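Sulfhydryl oxidase 1 (Homo sapiens, PDB 3LLK) catalyses the oxidation of thiols to disulfides by molecular oxygen, using a bound flavin-adenine dinucleotide as its cofactor. Local coordinates at residues 227-232 / 236-241; 217-222 / 243-248; 32-35 / 40-43. All blocks are in the same frame, centred on the assembly; numbering follows the deposited sequence.

Contact 1 (227-232 / 236-241); sequences CHNERL and VWDVEA
His228 and Trp237 carry their rings side by side and pointing the same way, a useful example of how one backbone bridge can set two side chains against each other. They form a non-hydrogen-bonded antiparallel pair, flanked by Asp238 N to Cys227 O (2.8 Å) and Asn229 N to Val236 O (3.0 Å). As directly paired residues they leave the bridge on the same side, and with CG beside the backbone N in both (chi1 -60° and -59°) they run alongside each other. They meet obliquely: Trp237 CZ3 lies over the rim of one imidazole face, 3.4 Å from His228 CE1, with the planes 42° apart. His228 NE2 probably hydrogen-bonds to Pro219 O, which would help to hold the ring in this setting. Val236 CG1 lies over the rim of one indole face, and Cys227 CB touches Trp237 CZ3 at 4.0 Å.

Across the bridge from the rings, the amide of Asn229 passes the side chain of Asp238 at about a right angle, its ND2 bound to Pro235 O. The Asp238 carboxylate turns instead to the helix, where OD1 takes Ala241 N (2.9 Å) from above the carboxylate plane, while Ala241 CB rests on Cys227 CA. The result is a short loop closed by a single antiparallel bridge, running from the Cys224-Cys227 C-x-x-C disulfide into the aspartate N-cap of helix 239-249.

Contact 2 (217-222 / 243-248); sequences QWPPRE and LNFLKA. With FAD (flavin-adenine dinucleotide), chain D.
The indole of Trp218 is enclosed on both faces, with Phe245 and Leu246 meeting its outer end. Over one face lies the adenine of FAD, whose C4A is 3.4 Å above the indole plane and displaced toward the rim. The opposite face carries Pro219 CB, held above the centre of the ring. The cis peptide bond between the two residues probably accounts for this, folding the proline back over the tryptophan before it. In the plane of the indole, at its edge, Leu246 CD2 meets Trp218 CZ3 at 3.8 Å.

Phe245 approaches from helix 239-249 with CG anti to its backbone N (chi1 169°), a setting that reaches its ring out toward the loop. The tip of the indole lies at the edge of the phenyl ring, with Trp218 CH2 3.4 Å from Phe245 CE2. The two side chains cross at roughly a right angle and their planes stand 57° apart, an oblique meeting. The same CE2 also touches Pro219 CB at 3.5 Å, the proline and phenylalanine running past each other in opposite directions. One carbon of the phenyl ring therefore fills the corner between tryptophan and proline.

His249 adds an edge-to-face ring to Trp218, and the carbonyl oxygen of Trp218 is fixed by Asn197 ND2 and Trp193 NE1 of helix 185-203. The helix 239-249 thus packs against the outer end of the indole, while Pro219 backs the face turned away from the cofactor. Such an aromatic cover over adenine, backed by a short helix beyond the main bundle, is characteristic of the FAD site of the Erv/ALR sulfhydryl oxidase fold.

Contact 3 (32-35 / 40-43); sequences GRFP and QRLV
Arg41 NE is the polar atom on which this contact turns: it is hydrogen-bonded to Tyr160 O of helix 150-161, and at the same time it stands 3.2 Å above the plane of Phe34, over the centre of the ring. The NH2 nitrogen is likewise satisfied by a partner beyond the two segments. With NE and NH2 so engaged, the guanidinium offers its flat face to the phenyl. The planes are only 19° apart, a true stack, although the charge centre is shifted: Arg41 CZ lies 3.8 Å from the ring centroid and 32° off its normal, closest to Phe34 CE1 at 3.3 Å. The methylene before it is better centred. Arg41 CD makes a CH-pi contact 3.7 Å from the centroid, almost on the normal.

The side chain leaves helix 39-55 nearly extended, then bends at chi3 (-65°), which brings NE over the ring, and the last torsion lays the guanidinium flat. Phe34 comes from the loop with its side chain crossing that of Arg41 at about a right angle, and its ring also meets Phe161 with planes near perpendicular. A leucine here would probably leave one face of the guanidinium without its aromatic partner, more reliant on its hydrogen bonds, and Phe161 without the ring it meets. The chemistry implies a division of labour: the pi face receives charge and methylene together, while NE bonds the carbonyl oxygen of Tyr160, and the pair is thereby tied to helix 150-161, probably across the boundary between the two halves of the pseudo-dimer.

From the N terminus, contact 3 closes first: it ties the loop after helix 16-30, just past a short 3-10 segment, to the start of helix 39-55, with strand 36-38 between them. The other two lie much later and on the opposite side of the chain's centre, about 41 Å (contact 1) and 34 Å (contact 2) from contact 3 between centres. Contact 2 joins the loop after helix 185-203 to helix 239-249, and contact 1 forms a smaller closure within that span, ending at the start of the same helix. The pair touch directly, with an Arg221-Glu230 salt bridge, so the loop is fastened twice to one helix, at the cofactor in contact 2 and farther out in contact 1.

Contact 1 (227-232 / 236-241)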
loop_
_atom_site.group_PDB
_atom_site.type_symbol
_atom_site.label_atom_id
_atom_site.label_comp_id
_atom_site.label_asym_id
_atom_site.label_seq_id
_atom_site.Cartn_x
_atom_site.Cartn_y
_atom_site.Cartn_z
ATOM N N CYS A 227 -17.897 8.163 11.865
ATOM C CA CYS A 227 -16.657 8.846 11.505
ATOM C C CYS A 227 -16.913 10.306 11.173
ATOM O O CYS A 227 -15.997 11.130 11.191
ATOM C CB CYS A 227 -16.029 8.173 10.279
ATOM S SG CYS A 227 -15.369 6.491 10.509
ATOM N N HIS A 228 -18.174 10.608 10.875
ATOM C CA HIS A 228 -18.608 11.943 10.476
ATOM C C HIS A 228 -19.283 12.790 11.555
ATOM O O HIS A 228 -20.236 12.340 12.197
ATOM C CB HIS A 228 -19.578 11.817 9.297
ATOM C CG HIS A 228 -18.983 11.160 8.092
ATOM N ND1 HIS A 228 -18.441 11.874 7.046
ATOM C CD2 HIS A 228 -18.829 9.852 7.776
ATOM C CE1 HIS A 228 -17.981 11.035 6.135
ATOM N NE2 HIS A 228 -18.204 9.802 6.554
ATOM N N ASN A 229 -18.795 14.018 11.730
ATOM C CA ASN A 229 -19.385 14.946 12.693
ATOM C C ASN A 229 -20.514 15.709 11.996
ATOM O O ASN A 229 -20.652 15.643 10.771
ATOM C CB ASN A 229 -18.334 15.924 13.239
ATOM C CG ASN A 229 -17.454 15.294 14.313
ATOM O OD1 ASN A 229 -17.919 14.474 15.109
ATOM N ND2 ASN A 229 -16.189 15.687 14.352
ATOM N N GLU A 230 -21.323 16.429 12.769
ATOM C CA GLU A 230 -22.447 17.161 12.199
ATOM C C GLU A 230 -22.287 18.675 12.143
ATOM O O GLU A 230 -22.634 19.300 11.141
ATOM C CB GLU A 230 -23.733 16.822 12.963
ATOM C CG GLU A 230 -24.184 15.371 12.840
ATOM C CD GLU A 230 -24.358 14.925 11.395
ATOM O OE1 GLU A 230 -23.337 14.800 10.686
ATOM O OE2 GLU A 230 -25.512 14.706 10.969
ATOM N N ARG A 231 -21.766 19.263 13.215
ATOM C CA ARG A 231 -21.596 20.707 13.279
ATOM C C ARG A 231 -20.546 21.249 12.329
ATOM O O ARG A 231 -19.540 20.594 12.047
ATOM C CB ARG A 231 -21.233 21.148 14.700
ATOM C CG ARG A 231 -22.357 21.075 15.705
ATOM C CD ARG A 231 -21.833 21.446 17.083
ATOM N NE ARG A 231 -21.284 22.803 17.135
ATOM C CZ ARG A 231 -22.005 23.896 17.375
ATOM N NH1 ARG A 231 -23.316 23.804 17.587
ATOM N NH2 ARG A 231 -21.414 25.082 17.425
ATOM N N LEU A 232 -20.785 22.462 11.845
ATOM C CA LEU A 232 -19.847 23.109 10.949
ATOM C C LEU A 232 -18.884 23.879 11.837
ATOM O O LEU A 232 -18.056 24.656 11.362
ATOM C CB LEU A 232 -20.584 24.043 9.988
ATOM C CG LEU A 232 -21.774 23.389 9.281
ATOM C CD1 LEU A 232 -22.211 24.259 8.120
ATOM C CD2 LEU A 232 -21.394 22.008 8.786
ATOM N N VAL A 236 -14.683 18.125 10.450
ATOM C CA VAL A 236 -15.486 17.269 9.591
ATOM C C VAL A 236 -15.457 15.838 10.097
ATOM O O VAL A 236 -16.496 15.187 10.228
ATOM C CB VAL A 236 -14.960 17.293 8.134
ATOM C CG1 VAL A 236 -15.494 16.091 7.358
ATOM C CG2 VAL A 236 -15.392 18.580 7.452
ATOM N N TRP A 237 -14.257 15.360 10.396
ATOM C CA TRP A 237 -14.080 13.996 10.860
ATOM C C TRP A 237 -13.909 13.802 12.363
ATOM O O TRP A 237 -13.250 14.594 13.039
ATOM C CB TRP A 237 -12.858 13.366 10.182
ATOM C CG TRP A 237 -12.917 13.319 8.694
ATOM C CD1 TRP A 237 -12.365 14.210 7.822
ATOM C CD2 TRP A 237 -13.564 12.322 7.901
ATOM N NE1 TRP A 237 -12.625 13.826 6.529
ATOM C CE2 TRP A 237 -13.361 12.671 6.548
ATOM C CE3 TRP A 237 -14.296 11.166 8.203
ATOM C CZ2 TRP A 237 -13.867 11.903 5.493
ATOM C CZ3 TRP A 237 -14.799 10.401 7.153
ATOM C CH2 TRP A 237 -14.581 10.775 5.814
ATOM N N ASP A 238 -14.505 12.731 12.873
ATOM C CA ASP A 238 -14.337 12.369 14.270
ATOM C C ASP A 238 -13.067 11.522 14.192
ATOM O O ASP A 238 -13.112 10.365 13.787
ATOM C CB ASP A 238 -15.495 11.498 14.759
ATOM C CG ASP A 238 -15.338 11.085 16.219
ATOM O OD1 ASP A 238 -14.194 10.808 16.640
ATOM O OD2 ASP A 238 -16.358 11.022 16.939
ATOM N N VAL A 239 -11.935 12.115 14.542
ATOM C CA VAL A 239 -10.652 11.430 14.493
ATOM C C VAL A 239 -10.584 10.118 15.278
ATOM O O VAL A 239 -9.963 9.151 14.829
ATOM C CB VAL A 239 -9.535 12.368 14.972
ATOM C CG1 VAL A 239 -8.257 11.590 15.199
ATOM C CG2 VAL A 239 -9.312 13.457 13.933
ATOM N N GLU A 240 -11.215 10.075 16.447
ATOM C CA GLU A 240 -11.190 8.857 17.246
ATOM C C GLU A 240 -12.017 7.767 16.585
ATOM O O GLU A 240 -11.578 6.622 16.468
ATOM C CB GLU A 240 -11.735 9.118 18.654
ATOM C CG GLU A 240 -10.909 10.078 19.474
ATOM C CD GLU A 240 -11.332 10.089 20.932
ATOM O OE1 GLU A 240 -10.801 10.926 21.700
ATOM O OE2 GLU A 240 -12.192 9.253 21.304
ATOM N N ALA A 241 -13.223 8.119 16.157
ATOM C CA ALA A 241 -14.086 7.142 15.505
ATOM C C ALA A 241 -13.423 6.651 14.214
ATOM O O ALA A 241 -13.436 5.459 13.915
ATOM C CB ALA A 241 -15.458 7.771 15.194
#

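Contact 2 (217-222 / 243-248)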
loop_
_atom_site.group_PDB
_atom_site.type_symbol
_atom_site.label_atom_id
_atom_site.label_comp_id
_atom_site.label_asym_id
_atom_site.label_seq_id
_atom_site.Cartn_x
_atom_site.Cartn_y
_atom_site.Cartn_z
ATOM N N GLN A 217 -14.530 11.783 -0.066
ATOM C CA GLN A 217 -13.747 11.894 1.154
ATOM C C GLN A 217 -14.124 10.625 1.909
ATOM O O GLN A 217 -15.245 10.479 2.412
ATOM C CB GLN A 217 -14.134 13.163 1.908
ATOM C CG GLN A 217 -13.657 14.414 1.171
ATOM C CD GLN A 217 -12.144 14.436 0.992
ATOM O OE1 GLN A 217 -11.401 14.791 1.911
ATOM N NE2 GLN A 217 -11.678 14.037 -0.190
ATOM N N TRP A 218 -13.166 9.706 1.951
ATOM C CA TRP A 218 -13.320 8.378 2.535
ATOM C C TRP A 218 -12.971 8.284 4.026
ATOM O O TRP A 218 -12.006 8.883 4.484
ATOM C CB TRP A 218 -12.436 7.428 1.723
ATOM C CG TRP A 218 -12.736 5.984 1.851
ATOM C CD1 TRP A 218 -13.515 5.236 1.022
ATOM C CD2 TRP A 218 -12.211 5.090 2.832
ATOM N NE1 TRP A 218 -13.499 3.921 1.418
ATOM C CE2 TRP A 218 -12.706 3.803 2.530
ATOM C CE3 TRP A 218 -11.364 5.248 3.940
ATOM C CZ2 TRP A 218 -12.382 2.673 3.295
ATOM C CZ3 TRP A 218 -11.040 4.122 4.701
ATOM C CH2 TRP A 218 -11.549 2.853 4.373
ATOM N N PRO A 219 -13.718 7.467 4.788
ATOM C CA PRO A 219 -14.846 6.631 4.365
ATOM C C PRO A 219 -16.160 7.404 4.233
ATOM O O PRO A 219 -16.446 8.308 5.032
ATOM C CB PRO A 219 -14.904 5.577 5.459
ATOM C CG PRO A 219 -14.590 6.412 6.701
ATOM C CD PRO A 219 -13.449 7.309 6.233
ATOM N N PRO A 220 -16.976 7.070 3.216
ATOM C CA PRO A 220 -18.247 7.785 3.053
ATOM C C PRO A 220 -19.199 7.427 4.197
ATOM O O PRO A 220 -18.980 6.442 4.904
ATOM C CB PRO A 220 -18.739 7.304 1.688
ATOM C CG PRO A 220 -18.241 5.888 1.643
ATOM C CD PRO A 220 -16.823 6.016 2.194
ATOM N N ARG A 221 -20.250 8.217 4.376
ATOM C CA ARG A 221 -21.207 7.974 5.458
ATOM C C ARG A 221 -21.859 6.594 5.482
ATOM O O ARG A 221 -22.105 6.042 6.553
ATOM C CB ARG A 221 -22.289 9.056 5.452
ATOM C CG ARG A 221 -21.797 10.364 6.029
ATOM C CD ARG A 221 -22.737 11.526 5.756
ATOM N NE ARG A 221 -22.357 12.684 6.562
ATOM C CZ ARG A 221 -22.569 12.776 7.873
ATOM N NH1 ARG A 221 -23.167 11.783 8.529
ATOM N NH2 ARG A 221 -22.183 13.857 8.533
ATOM N N GLU A 222 -22.120 6.018 4.315
ATOM C CA GLU A 222 -22.754 4.708 4.281
ATOM C C GLU A 222 -21.799 3.622 4.781
ATOM O O GLU A 222 -22.230 2.546 5.186
ATOM C CB GLU A 222 -23.228 4.380 2.859
ATOM C CG GLU A 222 -22.132 3.894 1.929
ATOM C CD GLU A 222 -22.629 3.672 0.516
ATOM O OE1 GLU A 222 -23.813 3.303 0.356
ATOM O OE2 GLU A 222 -21.836 3.857 -0.435
ATOM N N LEU A 243 -10.218 6.562 13.470
ATOM C CA LEU A 243 -9.095 5.674 13.774
ATOM C C LEU A 243 -9.593 4.250 14.023
ATOM O O LEU A 243 -9.020 3.287 13.512
ATOM C CB LEU A 243 -8.318 6.177 15.002
ATOM C CG LEU A 243 -7.107 5.325 15.416
ATOM C CD1 LEU A 243 -6.087 5.277 14.262
ATOM C CD2 LEU A 243 -6.478 5.910 16.680
ATOM N N ASN A 244 -10.664 4.119 14.804
ATOM C CA ASN A 244 -11.228 2.810 15.103
ATOM C C ASN A 244 -11.748 2.152 13.835
ATOM O O ASN A 244 -11.524 0.965 13.607
ATOM C CB ASN A 244 -12.367 2.924 16.120
ATOM C CG ASN A 244 -11.880 3.302 17.506
ATOM O OD1 ASN A 244 -10.925 2.721 18.021
ATOM N ND2 ASN A 244 -12.541 4.276 18.122
ATOM N N PHE A 245 -12.448 2.912 13.000
ATOM C CA PHE A 245 -12.953 2.323 11.769
ATOM C C PHE A 245 -11.775 1.822 10.938
ATOM O O PHE A 245 -11.814 0.721 10.394
ATOM C CB PHE A 245 -13.752 3.336 10.942
ATOM C CG PHE A 245 -14.068 2.852 9.550
ATOM C CD1 PHE A 245 -15.078 1.922 9.332
ATOM C CD2 PHE A 245 -13.306 3.283 8.464
ATOM C CE1 PHE A 245 -15.329 1.421 8.049
ATOM C CE2 PHE A 245 -13.544 2.794 7.187
ATOM C CZ PHE A 245 -14.561 1.856 6.977
ATOM N N LEU A 246 -10.723 2.625 10.846
ATOM C CA LEU A 246 -9.555 2.222 10.060
ATOM C C LEU A 246 -8.967 0.901 10.585
ATOM O O LEU A 246 -8.671 -0.017 9.813
ATOM C CB LEU A 246 -8.508 3.344 10.070
ATOM C CG LEU A 246 -8.888 4.630 9.317
ATOM C CD1 LEU A 246 -7.932 5.739 9.695
ATOM C CD2 LEU A 246 -8.853 4.402 7.802
ATOM N N LYS A 247 -8.822 0.793 11.903
ATOM C CA LYS A 247 -8.278 -0.422 12.507
ATOM C C LYS A 247 -9.173 -1.628 12.230
ATOM O O LYS A 247 -8.689 -2.749 12.073
ATOM C CB LYS A 247 -8.091 -0.228 14.011
ATOM C CG LYS A 247 -6.942 0.716 14.377
ATOM C CD LYS A 247 -6.888 0.963 15.892
ATOM C CE LYS A 247 -5.781 1.929 16.295
ATOM N NZ LYS A 247 -4.473 1.245 16.474
ATOM N N ALA A 248 -10.479 -1.393 12.155
ATOM C CA ALA A 248 -11.430 -2.461 11.870
ATOM C C ALA A 248 -11.431 -2.819 10.385
ATOM O O ALA A 248 -11.451 -3.993 10.020
ATOM C CB ALA A 248 -12.839 -2.033 12.294
HETATM P PA FAD D . -7.926 4.577 -4.715
HETATM O O1A FAD D . -6.848 3.814 -5.403
HETATM O O2A FAD D . -7.819 6.024 -4.389
HETATM O O5B FAD D . -8.349 3.853 -3.389
HETATM C C5B FAD D . -8.160 2.467 -3.097
HETATM C C4B FAD D . -9.317 2.175 -2.177
HETATM O O4B FAD D . -8.819 2.468 -0.844
HETATM C C3B FAD D . -10.794 2.600 -2.332
HETATM O O3B FAD D . -11.581 1.819 -3.230
HETATM C C2B FAD D . -11.198 2.622 -0.928
HETATM O O2B FAD D . -11.682 1.415 -0.424
HETATM C C1B FAD D . -9.941 2.999 -0.130
HETATM N N9A FAD D . -9.691 4.369 0.194
HETATM C C8A FAD D . -10.065 5.591 -0.426
HETATM N N7A FAD D . -9.691 6.674 0.171
HETATM C C5A FAD D . -9.026 6.174 1.283
HETATM C C6A FAD D . -8.424 6.861 2.354
HETATM N N6A FAD D . -8.429 8.196 2.471
HETATM N N1A FAD D . -7.833 6.153 3.383
HETATM C C2A FAD D . -7.859 4.794 3.458
HETATM N N3A FAD D . -8.459 4.101 2.396
HETATM C C4A FAD D . -9.031 4.855 1.323
HETATM N N1 FAD D . -3.203 9.542 -9.701
HETATM C C2 FAD D . -3.270 10.688 -10.465
HETATM O O2 FAD D . -3.972 10.636 -11.488
HETATM N N3 FAD D . -2.524 11.711 -9.893
HETATM C C4 FAD D . -1.764 11.685 -8.697
HETATM O O4 FAD D . -1.098 12.711 -8.340
HETATM C C4X FAD D . -1.761 10.489 -8.009
HETATM N N5 FAD D . -0.940 10.322 -6.846
HETATM C C5X FAD D . -0.793 9.092 -6.152
HETATM C C6 FAD D . 0.135 9.030 -5.094
HETATM C C7 FAD D . 0.259 7.801 -4.387
HETATM C C7M FAD D . 1.286 7.807 -3.254
HETATM C C8 FAD D . -0.528 6.661 -4.730
HETATM C C8M FAD D . -0.569 5.291 -4.085
HETATM C C9 FAD D . -1.410 6.752 -5.807
HETATM C C9A FAD D . -1.573 7.915 -6.605
HETATM N N10 FAD D . -2.446 8.247 -7.762
HETATM C C10 FAD D . -2.507 9.383 -8.526
HETATM C "C1'" FAD D . -3.451 7.277 -8.062
HETATM C "C2'" FAD D . -4.789 7.399 -7.399
HETATM O "O2'" FAD D . -4.640 7.840 -6.026
HETATM C "C3'" FAD D . -5.685 6.199 -7.385
HETATM O "O3'" FAD D . -4.999 5.087 -6.824
HETATM C "C4'" FAD D . -6.420 5.781 -8.648
HETATM O "O4'" FAD D . -6.933 6.947 -9.358
HETATM C "C5'" FAD D . -7.448 4.740 -8.539
HETATM O "O5'" FAD D . -8.504 5.283 -7.742
HETATM P P FAD D . -9.623 4.452 -7.060
HETATM O O1P FAD D . -10.809 5.292 -7.234
HETATM O O2P FAD D . -9.738 3.071 -7.599
HETATM O O3P FAD D . -9.297 4.319 -5.489
#

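Contact 3 (32-35 / 40-43)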
loop_
_atom_site.group_PDB
_atom_site.type_symbol
_atom_site.label_atom_id
_atom_site.label_comp_id
_atom_site.label_asym_id
_atom_site.label_seq_id
_atom_site.Cartn_x
_atom_site.Cartn_y
_atom_site.Cartn_z
ATOM N N GLY A 32 11.167 -4.381 -11.364
ATOM C CA GLY A 32 11.784 -4.811 -12.614
ATOM C C GLY A 32 12.059 -3.727 -13.649
ATOM O O GLY A 32 12.588 -4.012 -14.720
ATOM N N ARG A 33 11.703 -2.482 -13.343
ATOM C CA ARG A 33 11.938 -1.379 -14.275
ATOM C C ARG A 33 13.408 -0.958 -14.249
ATOM O O ARG A 33 13.877 -0.264 -15.146
ATOM C CB ARG A 33 11.082 -0.165 -13.893
ATOM C CG ARG A 33 9.574 -0.411 -13.855
ATOM C CD ARG A 33 8.970 -0.485 -15.252
ATOM N NE ARG A 33 7.522 -0.701 -15.217
ATOM C CZ ARG A 33 6.746 -0.772 -16.298
ATOM N NH1 ARG A 33 7.273 -0.642 -17.508
ATOM N NH2 ARG A 33 5.440 -0.976 -16.172
ATOM N N PHE A 34 14.124 -1.376 -13.211
ATOM C CA PHE A 34 15.524 -1.010 -13.039
ATOM C C PHE A 34 16.464 -2.190 -13.267
ATOM O O PHE A 34 16.478 -3.134 -12.480
ATOM C CB PHE A 34 15.719 -0.455 -11.629
ATOM C CG PHE A 34 14.790 0.678 -11.295
ATOM C CD1 PHE A 34 15.133 1.994 -11.593
ATOM C CD2 PHE A 34 13.552 0.429 -10.709
ATOM C CE1 PHE A 34 14.253 3.048 -11.311
ATOM C CE2 PHE A 34 12.665 1.474 -10.425
ATOM C CZ PHE A 34 13.018 2.784 -10.725
ATOM N N PRO A 35 17.279 -2.138 -14.338
ATOM C CA PRO A 35 18.227 -3.218 -14.660
ATOM C C PRO A 35 19.130 -3.520 -13.476
ATOM O O PRO A 35 19.564 -4.655 -13.283
ATOM C CB PRO A 35 19.028 -2.659 -15.845
ATOM C CG PRO A 35 18.119 -1.615 -16.436
ATOM C CD PRO A 35 17.469 -0.983 -15.234
ATOM N N GLN A 40 20.478 4.066 -2.674
ATOM C CA GLN A 40 19.296 4.240 -1.846
ATOM C C GLN A 40 18.069 3.496 -2.360
ATOM O O GLN A 40 17.161 3.188 -1.589
ATOM C CB GLN A 40 18.985 5.728 -1.699
ATOM C CG GLN A 40 19.992 6.442 -0.828
ATOM C CD GLN A 40 20.272 5.670 0.451
ATOM O OE1 GLN A 40 19.422 5.584 1.343
ATOM N NE2 GLN A 40 21.465 5.084 0.536
ATOM N N ARG A 41 18.027 3.224 -3.658
ATOM C CA ARG A 41 16.903 2.480 -4.210
ATOM C C ARG A 41 16.915 1.069 -3.614
ATOM O O ARG A 41 15.869 0.539 -3.224
ATOM C CB ARG A 41 16.991 2.400 -5.738
ATOM C CG ARG A 41 16.062 1.362 -6.340
ATOM C CD ARG A 41 15.814 1.582 -7.830
ATOM N NE ARG A 41 15.113 2.831 -8.097
ATOM C CZ ARG A 41 15.703 3.950 -8.509
ATOM N NH1 ARG A 41 17.015 3.982 -8.706
ATOM N NH2 ARG A 41 14.977 5.036 -8.740
ATOM N N LEU A 42 18.100 0.467 -3.552
ATOM C CA LEU A 42 18.233 -0.870 -2.993
ATOM C C LEU A 42 17.919 -0.828 -1.502
ATOM O O LEU A 42 17.277 -1.732 -0.980
ATOM C CB LEU A 42 19.642 -1.426 -3.226
ATOM C CG LEU A 42 19.944 -2.779 -2.560
ATOM C CD1 LEU A 42 18.916 -3.824 -2.988
ATOM C CD2 LEU A 42 21.360 -3.228 -2.923
ATOM N N VAL A 43 18.366 0.222 -0.819
ATOM C CA VAL A 43 18.085 0.357 0.607
ATOM C C VAL A 43 16.561 0.451 0.799
ATOM O O VAL A 43 15.992 -0.197 1.675
ATOM C CB VAL A 43 18.748 1.632 1.198
ATOM C CG1 VAL A 43 18.386 1.778 2.693
ATOM C CG2 VAL A 43 20.269 1.554 1.029
#